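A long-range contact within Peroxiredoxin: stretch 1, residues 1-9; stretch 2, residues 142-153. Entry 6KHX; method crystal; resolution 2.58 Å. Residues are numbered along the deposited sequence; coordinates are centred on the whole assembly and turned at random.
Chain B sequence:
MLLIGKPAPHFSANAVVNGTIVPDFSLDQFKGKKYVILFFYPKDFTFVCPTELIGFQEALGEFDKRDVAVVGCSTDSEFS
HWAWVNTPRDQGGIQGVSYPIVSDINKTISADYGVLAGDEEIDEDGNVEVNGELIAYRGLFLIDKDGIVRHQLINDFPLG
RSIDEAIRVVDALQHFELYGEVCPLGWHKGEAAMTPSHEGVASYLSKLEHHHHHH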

# COMPACT_ATOMS: atom_id res chain seq x y z
N MET B 1 -10.03 -17.65 -21.90
CA MET B 1 -10.57 -16.30 -22.00
C MET B 1 -11.84 -16.32 -22.87
O MET B 1 -11.97 -17.16 -23.77
N LEU B 2 -12.75 -15.38 -22.63
CA LEU B 2 -14.00 -15.27 -23.39
C LEU B 2 -13.83 -14.21 -24.47
O LEU B 2 -13.76 -13.02 -24.17
N LEU B 3 -13.77 -14.65 -25.72
CA LEU B 3 -13.53 -13.74 -26.82
C LEU B 3 -14.76 -13.46 -27.67
O LEU B 3 -14.70 -12.57 -28.53
N ILE B 4 -15.88 -14.17 -27.45
CA ILE B 4 -17.07 -13.98 -28.28
C ILE B 4 -17.56 -12.55 -28.17
O ILE B 4 -17.77 -12.02 -27.07
N GLY B 5 -17.76 -11.91 -29.32
CA GLY B 5 -18.19 -10.53 -29.36
C GLY B 5 -17.08 -9.52 -29.21
O GLY B 5 -17.35 -8.31 -29.25
N LYS B 6 -15.84 -9.97 -29.06
CA LYS B 6 -14.68 -9.12 -28.85
C LYS B 6 -13.70 -9.30 -30.00
O LYS B 6 -13.71 -10.33 -30.68
N PRO B 7 -12.84 -8.31 -30.25
CA PRO B 7 -11.87 -8.45 -31.34
C PRO B 7 -10.89 -9.58 -31.07
O PRO B 7 -10.43 -9.78 -29.94
N ALA B 8 -10.58 -10.34 -32.12
CA ALA B 8 -9.54 -11.34 -32.01
C ALA B 8 -8.22 -10.64 -31.71
O ALA B 8 -7.83 -9.73 -32.46
N PRO B 9 -7.51 -11.02 -30.65
CA PRO B 9 -6.29 -10.29 -30.28
C PRO B 9 -5.31 -10.20 -31.43
O PRO B 9 -5.09 -11.15 -32.18
N LEU B 142 -13.55 -18.72 -35.02
CA LEU B 142 -14.14 -18.11 -36.20
C LEU B 142 -14.14 -16.59 -36.00
O LEU B 142 -14.72 -16.08 -35.04
N ILE B 143 -13.48 -15.88 -36.91
CA ILE B 143 -13.32 -14.43 -36.85
C ILE B 143 -14.00 -13.83 -38.07
O ILE B 143 -13.70 -14.23 -39.20
N ASP B 144 -14.92 -12.89 -37.86
CA ASP B 144 -15.63 -12.32 -39.00
C ASP B 144 -14.78 -11.23 -39.66
O ASP B 144 -13.64 -10.96 -39.27
N LYS B 145 -15.33 -10.60 -40.70
CA LYS B 145 -14.56 -9.62 -41.46
C LYS B 145 -14.25 -8.37 -40.64
O LYS B 145 -13.38 -7.59 -41.05
N ASP B 146 -14.93 -8.15 -39.52
CA ASP B 146 -14.59 -7.05 -38.63
C ASP B 146 -13.51 -7.42 -37.62
O ASP B 146 -13.13 -6.57 -36.80
N GLY B 147 -13.02 -8.66 -37.64
CA GLY B 147 -12.03 -9.11 -36.69
C GLY B 147 -12.59 -9.55 -35.36
O GLY B 147 -11.83 -9.69 -34.39
N ILE B 148 -13.90 -9.77 -35.27
CA ILE B 148 -14.59 -10.14 -34.03
C ILE B 148 -14.81 -11.65 -34.00
O ILE B 148 -15.20 -12.26 -35.00
N VAL B 149 -14.55 -12.25 -32.83
CA VAL B 149 -14.72 -13.69 -32.64
C VAL B 149 -16.20 -14.01 -32.50
O VAL B 149 -16.89 -13.46 -31.63
N ARG B 150 -16.69 -14.92 -33.34
CA ARG B 150 -18.09 -15.34 -33.31
C ARG B 150 -18.28 -16.77 -32.83
O ARG B 150 -19.40 -17.12 -32.43
N HIS B 151 -17.23 -17.57 -32.81
CA HIS B 151 -17.31 -18.96 -32.40
C HIS B 151 -15.92 -19.42 -31.96
O HIS B 151 -14.93 -19.11 -32.62
N GLN B 152 -15.86 -20.15 -30.85
CA GLN B 152 -14.60 -20.71 -30.39
C GLN B 152 -14.84 -22.09 -29.81
O GLN B 152 -15.91 -22.38 -29.26
N LEU B 153 -13.81 -22.92 -29.90
CA LEU B 153 -13.86 -24.34 -29.55
C LEU B 153 -12.47 -24.77 -29.12
O LEU B 153 -11.48 -24.43 -29.80

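Backbone polar groups hold the N-terminal segment against the hairpin, and side chains fill what remains. G5 N donates to V149 O at 2.9 Å, V149 N to K6 O at 3.0 Å, and A8 N to G147 O at 2.7 Å. The same G147 O takes a second proton from water 2 (O to G147 O 3.0 Å), which also donates to A8 O at 2.8 Å, so one bridging water serves both carbonyls.

V149 (chi1 t) points toward the segment: its CG2 lies 3.9 Å from both L3 CB and A8 CB, while CG1 meets I4 CD1 at 3.8 Å. A8 also points in, its CB 3.6 Å from CD1 of I143 (m, t). I4 starts sideways, but its m, m rotamer carries CD1 over the strand backbone, 3.4 Å from R150 C.

Q152 (p, t) is the side chain that makes a direct polar bond across the contact: OE1 accepts from L3 N at 3.3 Å. Its NE2 donates weakly to water 1 at 3.4 Å, and that water lies 3.1 Å from M1 O, to which it can donate.

The charged side chains find polar partners within their own stretches: K6, pointing away, sends NZ to L2 O at 3.0 Å; R150 NE forms a salt bridge with D144 OD2 at 3.0 Å, while D144 OD1 accepts from I148 N at 3.2 Å. R150 NH1 is satisfied elsewhere in the structure.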

# COMPACT_ATOMS: atom_id res chain seq x y z
CB MET B 1 -9.48 -15.38 -22.58
CG MET B 1 -9.94 -14.05 -23.18
SD MET B 1 -10.48 -12.84 -21.95
CE MET B 1 -10.83 -11.42 -22.99
CB LEU B 2 -15.19 -14.94 -22.49
CG LEU B 2 -16.51 -14.79 -23.24
CD1 LEU B 2 -16.85 -16.03 -24.03
CD2 LEU B 2 -17.63 -14.47 -22.27
CB LEU B 3 -12.41 -14.29 -27.72
CG LEU B 3 -11.03 -14.34 -27.06
CD1 LEU B 3 -10.01 -14.99 -27.98
CD2 LEU B 3 -10.57 -12.95 -26.64
CB ILE B 4 -18.17 -14.98 -27.89
CG1 ILE B 4 -17.68 -16.41 -28.11
CG2 ILE B 4 -19.42 -14.73 -28.72
CD1 ILE B 4 -17.36 -16.73 -29.54
CB LYS B 6 -13.99 -9.47 -27.52
CG LYS B 6 -14.83 -9.16 -26.31
CD LYS B 6 -14.23 -9.76 -25.06
CE LYS B 6 -15.19 -9.66 -23.89
NZ LYS B 6 -14.75 -10.52 -22.75
CB PRO B 7 -11.16 -7.09 -31.37
CG PRO B 7 -11.54 -6.41 -30.11
CD PRO B 7 -12.86 -6.95 -29.69
CB ALA B 8 -9.43 -12.14 -33.31
CB PRO B 9 -5.73 -11.11 -29.11
CG PRO B 9 -6.94 -11.73 -28.49
CD PRO B 9 -7.86 -12.05 -29.65
CB LEU B 142 -15.56 -18.62 -36.42
CG LEU B 142 -16.27 -17.95 -37.60
CD1 LEU B 142 -15.43 -18.12 -38.87
CD2 LEU B 142 -17.68 -18.50 -37.79
CB ILE B 143 -11.83 -14.04 -36.80
CG1 ILE B 143 -11.12 -14.77 -35.66
CG2 ILE B 143 -11.67 -12.55 -36.66
CD1 ILE B 143 -9.61 -14.75 -35.78
CB ASP B 144 -17.03 -11.83 -38.59
CG ASP B 144 -17.02 -10.60 -37.67
OD1 ASP B 144 -16.02 -9.85 -37.61
OD2 ASP B 144 -18.05 -10.38 -36.99
CB LYS B 145 -15.29 -9.24 -42.74
CG LYS B 145 -15.27 -10.32 -43.80
CD LYS B 145 -15.90 -9.83 -45.09
CE LYS B 145 -15.92 -10.89 -46.17
NZ LYS B 145 -16.55 -10.37 -47.41
CB ASP B 146 -15.84 -6.57 -37.88
CG ASP B 146 -16.88 -5.93 -38.80
OD1 ASP B 146 -16.50 -5.30 -39.81
OD2 ASP B 146 -18.08 -6.06 -38.48
CB ILE B 148 -15.91 -9.37 -33.91
CG1 ILE B 148 -15.62 -7.86 -33.95
CG2 ILE B 148 -16.64 -9.74 -32.62
CD1 ILE B 148 -16.81 -7.02 -34.23
CB VAL B 149 -13.93 -14.18 -31.42
CG1 VAL B 149 -14.16 -15.67 -31.19
CG2 VAL B 149 -12.43 -13.89 -31.58
CB ARG B 150 -18.71 -15.20 -34.71
CG ARG B 150 -18.71 -13.79 -35.23
CD ARG B 150 -19.60 -12.95 -34.35
NE ARG B 150 -19.57 -11.54 -34.71
CZ ARG B 150 -20.13 -10.58 -33.97
NH1 ARG B 150 -20.76 -10.91 -32.85
NH2 ARG B 150 -20.06 -9.31 -34.36
CB HIS B 151 -17.84 -19.83 -33.55
CG HIS B 151 -17.46 -21.27 -33.46
ND1 HIS B 151 -18.18 -22.19 -32.71
CD2 HIS B 151 -16.45 -21.97 -34.04
CE1 HIS B 151 -17.62 -23.38 -32.83
NE2 HIS B 151 -16.57 -23.27 -33.63
CB GLN B 152 -13.90 -19.82 -29.36
CG GLN B 152 -14.65 -19.64 -28.06
CD GLN B 152 -13.82 -18.91 -27.02
OE1 GLN B 152 -13.95 -17.70 -26.85
NE2 GLN B 152 -12.94 -19.65 -26.35
CB LEU B 153 -14.34 -25.15 -30.76
CG LEU B 153 -14.21 -26.67 -30.89
CD1 LEU B 153 -15.23 -27.16 -31.90
CD2 LEU B 153 -12.81 -27.11 -31.32
O HOH W 1 -10.08 -19.46 -24.52
O HOH W 2 -9.19 -8.25 -34.45